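Local atomic coordinates of ESAT-6-like protein EsxG (PDB entry 3Q4H), a protein that is secreted and, as a CFP-10-type member of the WXG100 family, probably works as a helical hairpin paired with an ESAT-6-like partner protein. Residues Ser82-Val85 / Ala86-Ala90; Pro10-Ile13 / Ala14-Asn18. All coordinates share one frame; numbering follows the deposited sequence.

Contact 1. Residues Ser82-Val85 / Ala86-Ala90; sequences SSYV and AQDAA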
ATOM      1  N   SER A  82       6.664  -5.033   7.646  1.00 26.63           N
ATOM      2  CA  SER A  82       5.750  -4.537   8.672  1.00 26.94           C
ATOM      3  C   SER A  82       4.860  -5.648   9.244  1.00 28.05           C
ATOM      4  O   SER A  82       4.665  -5.726  10.466  1.00 29.06           O
ATOM      5  CB  SER A  82       4.867  -3.431   8.113  1.00 25.25           C
ATOM      6  OG  SER A  82       3.967  -3.962   7.156  1.00 26.15           O
ATOM      7  N   SER A  83       4.332  -6.497   8.362  1.00 28.06           N
ATOM      8  CA  SER A  83       3.553  -7.654   8.783  1.00 29.69           C
ATOM      9  C   SER A  83       4.326  -8.531   9.768  1.00 32.42           C
ATOM     10  O   SER A  83       3.801  -8.867  10.840  1.00 33.74           O
ATOM     11  CB  SER A  83       3.139  -8.497   7.586  1.00 29.83           C
ATOM     12  OG  SER A  83       2.300  -9.567   8.006  1.00 31.82           O
ATOM     13  N   TYR A  84       5.562  -8.889   9.407  1.00 33.63           N
ATOM     14  CA  TYR A  84       6.421  -9.727  10.256  1.00 36.69           C
ATOM     15  C   TYR A  84       6.669  -9.101  11.631  1.00 37.02           C
ATOM     16  O   TYR A  84       6.597  -9.790  12.646  1.00 38.68           O
ATOM     17  CB  TYR A  84       7.768 -10.025   9.571  1.00 38.12           C
ATOM     18  CG  TYR A  84       8.688 -10.926  10.384  1.00 42.40           C
ATOM     19  CD1 TYR A  84       8.783 -12.287  10.112  1.00 46.15           C
ATOM     20  CD2 TYR A  84       9.454 -10.413  11.440  1.00 44.82           C
ATOM     21  CE1 TYR A  84       9.623 -13.122  10.866  1.00 50.34           C
ATOM     22  CE2 TYR A  84      10.289 -11.233  12.200  1.00 48.28           C
ATOM     23  CZ  TYR A  84      10.370 -12.585  11.908  1.00 51.34           C
ATOM     24  OH  TYR A  84      11.198 -13.398  12.657  1.00 55.34           O
ATOM     25  N   VAL A  85       6.960  -7.805  11.661  1.00 35.62           N
ATOM     26  CA  VAL A  85       7.152  -7.102  12.932  1.00 36.36           C
ATOM     27  C   VAL A  85       5.883  -7.101  13.771  1.00 36.50           C
ATOM     28  O   VAL A  85       5.947  -7.261  14.989  1.00 38.18           O
ATOM     29  CB  VAL A  85       7.581  -5.638  12.733  1.00 35.02           C
ATOM     30  CG1 VAL A  85       7.587  -4.903  14.082  1.00 35.48           C
ATOM     31  CG2 VAL A  85       8.944  -5.566  12.058  1.00 35.19           C
ATOM     32  N   ALA A  86       4.738  -6.910  13.112  1.00 35.19           N
ATOM     33  CA  ALA A  86       3.434  -6.907  13.785  1.00 35.52           C
ATOM     34  C   ALA A  86       3.110  -8.278  14.371  1.00 37.92           C
ATOM     35  O   ALA A  86       2.744  -8.394  15.544  1.00 39.24           O
ATOM     36  CB  ALA A  86       2.336  -6.485  12.815  1.00 33.67           C
ATOM     37  N   GLN A  87       3.244  -9.312  13.545  1.00 38.77           N
ATOM     38  CA  GLN A  87       2.954 -10.675  13.979  1.00 41.64           C
ATOM     39  C   GLN A  87       3.972 -11.168  15.016  1.00 44.58           C
ATOM     40  O   GLN A  87       3.587 -11.820  15.990  1.00 46.59           O
ATOM     41  CB  GLN A  87       2.854 -11.617  12.771  1.00 41.93           C
ATOM     42  CG  GLN A  87       1.669 -11.269  11.867  1.00 39.74           C
ATOM     43  CD  GLN A  87       1.571 -12.125  10.613  1.00 39.44           C
ATOM     44  OE1 GLN A  87       1.220 -13.303  10.680  1.00 41.20           O
ATOM     45  NE2 GLN A  87       1.847 -11.520   9.455  1.00 35.82           N
ATOM     46  N   ASP A  88       5.251 -10.832  14.818  1.00 45.22           N
ATOM     47  CA  ASP A  88       6.322 -11.161  15.777  1.00 48.12           C
ATOM     48  C   ASP A  88       6.118 -10.467  17.120  1.00 48.67           C
ATOM     49  O   ASP A  88       6.402 -11.051  18.169  1.00 51.26           O
ATOM     50  CB  ASP A  88       7.697 -10.769  15.220  1.00 48.18           C
ATOM     51  CG  ASP A  88       8.837 -11.159  16.144  1.00 52.14           C
ATOM     52  OD1 ASP A  88       9.357 -12.286  16.003  1.00 55.84           O
ATOM     53  OD2 ASP A  88       9.222 -10.334  17.007  1.00 53.90           O
ATOM     54  N   ALA A  89       5.644  -9.222  17.086  1.00 46.80           N
ATOM     55  CA  ALA A  89       5.328  -8.486  18.315  1.00 47.47           C
ATOM     56  C   ALA A  89       4.188  -9.145  19.100  1.00 49.19           C
ATOM     57  O   ALA A  89       4.184  -9.117  20.330  1.00 50.97           O
ATOM     58  CB  ALA A  89       4.980  -7.048  17.997  1.00 45.03           C
ATOM     59  N   ALA A  90       3.234  -9.742  18.385  1.00 49.10           N
ATOM     60  CA  ALA A  90       2.075 -10.390  19.012  1.00 50.89           C
ATOM     61  C   ALA A  90       2.427 -11.721  19.676  1.00 54.40           C
ATOM     62  O   ALA A  90       1.895 -12.047  20.736  1.00 56.43           O
ATOM     63  CB  ALA A  90       0.968 -10.598  17.982  1.00 49.78           C
TER
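Ser82 to Ala90 run as unbroken alpha helix, and the amides of Ala86, Gln87, Asp88 and Ala89 each bond to the carbonyl oxygen four residues back, from Ser82 to Val85, at 2.8 to 2.9 Å. Over this frame lie two side-chain pairs, the members of each one helical turn apart.

In the first pair, Ser83 turns its hydroxyl away from its own backbone N (chi1 -176°), and Gln87, with CG beside its backbone N, reaches back toward the N-terminal end of the helix, extended beyond CG. The aliphatic part of Gln87 passes over the Ser83 carbonyl, with Gln87 CG 3.4 Å from Ser83 O, and its amide ends at the Ser83 hydroxyl. The 2.5 Å between Gln87 NE2 and Ser83 OG is very short and the N-H is poorly aimed, so this bond is doubtful in detail. The stronger partner of both groups is Asp71 of the second subunit: OD1 of that carboxylate pairs with Ser83 OG and OD2 with Gln87 NE2, so a single acid spans the two side chains.

The second pair, Tyr84 and Asp88, is more exposed. Tyr84 slants across Asp88, with Tyr84 CE2 4.0 Å from Asp88 CB and the ring and carboxylate planes only 13° apart. The phenol oxygen Tyr84 OH stays 4.0 Å from Asp88 OD1, a contact without a hydrogen bond.

Elsewhere round the helix, Ala86 CB rests 3.4 Å from Ser82 O. Val85 packs on Ile9, Ile13 and Glu16 of helix 8-38. The result is an i to i+4 side-chain pair on one face of a C-terminal alpha helix, joined by a carboxylate of the second copy, with Val85 on another side against helix 8-38, consistent with the helical hairpin of the WXG100 family.

Contact 2. Residues Pro10-Ile13 / Ala14-Asn18; sequences PQLI and ASEAN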
ATOM      1  N   PRO A  10       5.432   0.147  17.091  1.00 36.56           N
ATOM      2  CA  PRO A  10       4.364   0.738  16.296  1.00 34.19           C
ATOM      3  C   PRO A  10       4.825   1.778  15.272  1.00 32.62           C
ATOM      4  O   PRO A  10       4.247   1.859  14.189  1.00 30.86           O
ATOM      5  CB  PRO A  10       3.489   1.403  17.350  1.00 35.31           C
ATOM      6  CG  PRO A  10       3.658   0.583  18.538  1.00 37.05           C
ATOM      7  CD  PRO A  10       5.052   0.059  18.511  1.00 38.14           C
ATOM      8  N   GLN A  11       5.840   2.568  15.611  1.00 33.20           N
ATOM      9  CA  GLN A  11       6.375   3.552  14.676  1.00 32.29           C
ATOM     10  C   GLN A  11       7.015   2.866  13.477  1.00 30.28           C
ATOM     11  O   GLN A  11       6.793   3.267  12.337  1.00 28.69           O
ATOM     12  CB  GLN A  11       7.373   4.470  15.372  1.00 34.76           C
ATOM     13  CG  GLN A  11       6.715   5.362  16.405  1.00 37.48           C
ATOM     14  CD  GLN A  11       7.682   6.311  17.094  1.00 41.95           C
ATOM     15  OE1 GLN A  11       7.589   6.543  18.302  1.00 43.78           O
ATOM     16  NE2 GLN A  11       8.617   6.867  16.329  1.00 44.33           N
ATOM     17  N   LEU A  12       7.791   1.820  13.743  1.00 30.34           N
ATOM     18  CA  LEU A  12       8.441   1.045  12.691  1.00 29.35           C
ATOM     19  C   LEU A  12       7.419   0.400  11.764  1.00 27.04           C
ATOM     20  O   LEU A  12       7.493   0.567  10.545  1.00 25.99           O
ATOM     21  CB  LEU A  12       9.328  -0.033  13.308  1.00 30.97           C
ATOM     22  CG  LEU A  12      10.159  -0.904  12.362  1.00 31.84           C
ATOM     23  CD1 LEU A  12      11.099  -0.062  11.478  1.00 31.81           C
ATOM     24  CD2 LEU A  12      10.952  -1.952  13.159  1.00 33.95           C
ATOM     25  N   ILE A  13       6.478  -0.337  12.353  1.00 26.62           N
ATOM     26  CA  ILE A  13       5.379  -0.978  11.628  1.00 24.67           C
ATOM     27  C   ILE A  13       4.656   0.034  10.753  1.00 23.18           C
ATOM     28  O   ILE A  13       4.366  -0.242   9.591  1.00 22.12           O
ATOM     29  CB  ILE A  13       4.341  -1.582  12.600  1.00 25.35           C
ATOM     30  CG1 ILE A  13       4.920  -2.793  13.333  1.00 26.66           C
ATOM     31  CG2 ILE A  13       3.052  -1.974  11.867  1.00 23.54           C
ATOM     32  CD1 ILE A  13       4.129  -3.185  14.551  1.00 27.17           C
ATOM     33  N   ALA A  14       4.363   1.200  11.319  1.00 23.45           N
ATOM     34  CA  ALA A  14       3.671   2.245  10.588  1.00 22.52           C
ATOM     35  C   ALA A  14       4.555   2.705   9.437  1.00 22.34           C
ATOM     36  O   ALA A  14       4.129   2.698   8.289  1.00 21.38           O
ATOM     37  CB  ALA A  14       3.316   3.401  11.506  1.00 23.17           C
ATOM     38  N   SER A  15       5.801   3.060   9.740  1.00 24.01           N
ATOM     39  CA  SER A  15       6.730   3.542   8.713  1.00 24.35           C
ATOM     40  C   SER A  15       6.857   2.574   7.547  1.00 23.34           C
ATOM     41  O   SER A  15       6.922   2.988   6.401  1.00 22.54           O
ATOM     42  CB  SER A  15       8.118   3.798   9.307  1.00 26.29           C
ATOM     43  OG  SER A  15       8.121   4.961  10.116  1.00 28.35           O
ATOM     44  N   GLU A  16       6.898   1.284   7.851  1.00 23.98           N
ATOM     45  CA  GLU A  16       7.097   0.279   6.829  1.00 23.70           C
ATOM     46  C   GLU A  16       5.819   0.075   6.034  1.00 22.50           C
ATOM     47  O   GLU A  16       5.869  -0.045   4.805  1.00 22.36           O
ATOM     48  CB  GLU A  16       7.583  -1.030   7.450  1.00 24.95           C
ATOM     49  CG  GLU A  16       9.044  -0.963   7.919  1.00 27.29           C
ATOM     50  CD  GLU A  16       9.529  -2.238   8.585  1.00 28.65           C
ATOM     51  OE1 GLU A  16       8.707  -3.126   8.874  1.00 29.17           O
ATOM     52  OE2 GLU A  16      10.742  -2.347   8.829  1.00 31.18           O
ATOM     53  N   ALA A  17       4.678   0.057   6.716  1.00 22.24           N
ATOM     54  CA  ALA A  17       3.402  -0.131   6.027  1.00 21.51           C
ATOM     55  C   ALA A  17       3.192   1.000   5.021  1.00 20.88           C
ATOM     56  O   ALA A  17       2.825   0.758   3.862  1.00 19.75           O
ATOM     57  CB  ALA A  17       2.236  -0.213   7.023  1.00 21.88           C
ATOM     58  N   ASN A  18       3.473   2.225   5.457  1.00 21.67           N
ATOM     59  CA  ASN A  18       3.371   3.391   4.580  1.00 21.77           C
ATOM     60  C   ASN A  18       4.283   3.279   3.360  1.00 21.68           C
ATOM     61  O   ASN A  18       3.853   3.549   2.234  1.00 21.04           O
ATOM     62  CB  ASN A  18       3.623   4.688   5.365  1.00 23.01           C
ATOM     63  CG  ASN A  18       2.499   4.987   6.362  1.00 23.67           C
ATOM     64  OD1 ASN A  18       1.415   4.407   6.278  1.00 23.86           O
ATOM     65  ND2 ASN A  18       2.755   5.880   7.305  1.00 23.86           N
TER
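Glu16 reaches back one turn to lie across Leu12, and its side chain can be followed atom by atom. Glu16 CB sits over the preceding turn, 3.5 Å from Leu12 O. With CG beside the backbone N (chi1 -73°), the chain heads toward the N-terminal end of its helix, and Glu16 CG is 3.4 Å from the same Leu12 O. From there the chain is extended. Glu16 CD comes within 3.9 Å of Leu12 CD1, and Glu16 OE2 touches that methyl at 3.5 Å. Leu12 meets it halfway by setting its CG opposite its own N (chi1 -177°), which sends CD1 forward along the helix, to the carboxylate. The contact at the tip is therefore carboxylate oxygen against methyl, with no polar bond between the two side chains. The other oxygen, OE1, faces the first turns of helix 79-94 near Ser82, where the helix start would probably favour the negative charge.

Ser15 makes a different kind of contact with the turn behind it. Its hydroxyl donates to Gln11 O, with Ser15 OG 3.1 Å from it, while the Ser15 amide binds the same oxygen at 2.8 Å (Ser15 N to Gln11 O). The two donors come from opposite faces of the carbonyl plane, so the peptide oxygen is gripped twice. Ala14 CB packs on Pro10 O at 3.2 Å.

The surroundings divide this part of helix 8-38 into faces. Glu16 lies on the side that faces helix 79-94, where it packs on Ala81 and Ser82. Pro10, Ile13 and Ala17 meet the second subunit at its Gln35, Ala31 and Ala24 in turn, while Leu12, Ser15 and Glu16 touch apolar side chains of a different protein in the assembly.

From the N terminus the chain first passes through contact 2, near the start of helix 8-38. It then runs out along that helix, returns along helix 47-77 and enters helix 79-94, where contact 1 lies. Each contact stays within its own helix, so neither closes a loop; they follow in series, without nesting or crossing. The centres of contact 1 and contact 2 are nevertheless about 11 Å apart. They touch where Ser82 CB packs 3.6 Å from Ile13 O, and where the same Ser82 CB lies 3.8 Å from Ala17 N. Where they meet, the start of helix 8-38 packs against helix 79-94, and both border the second subunit.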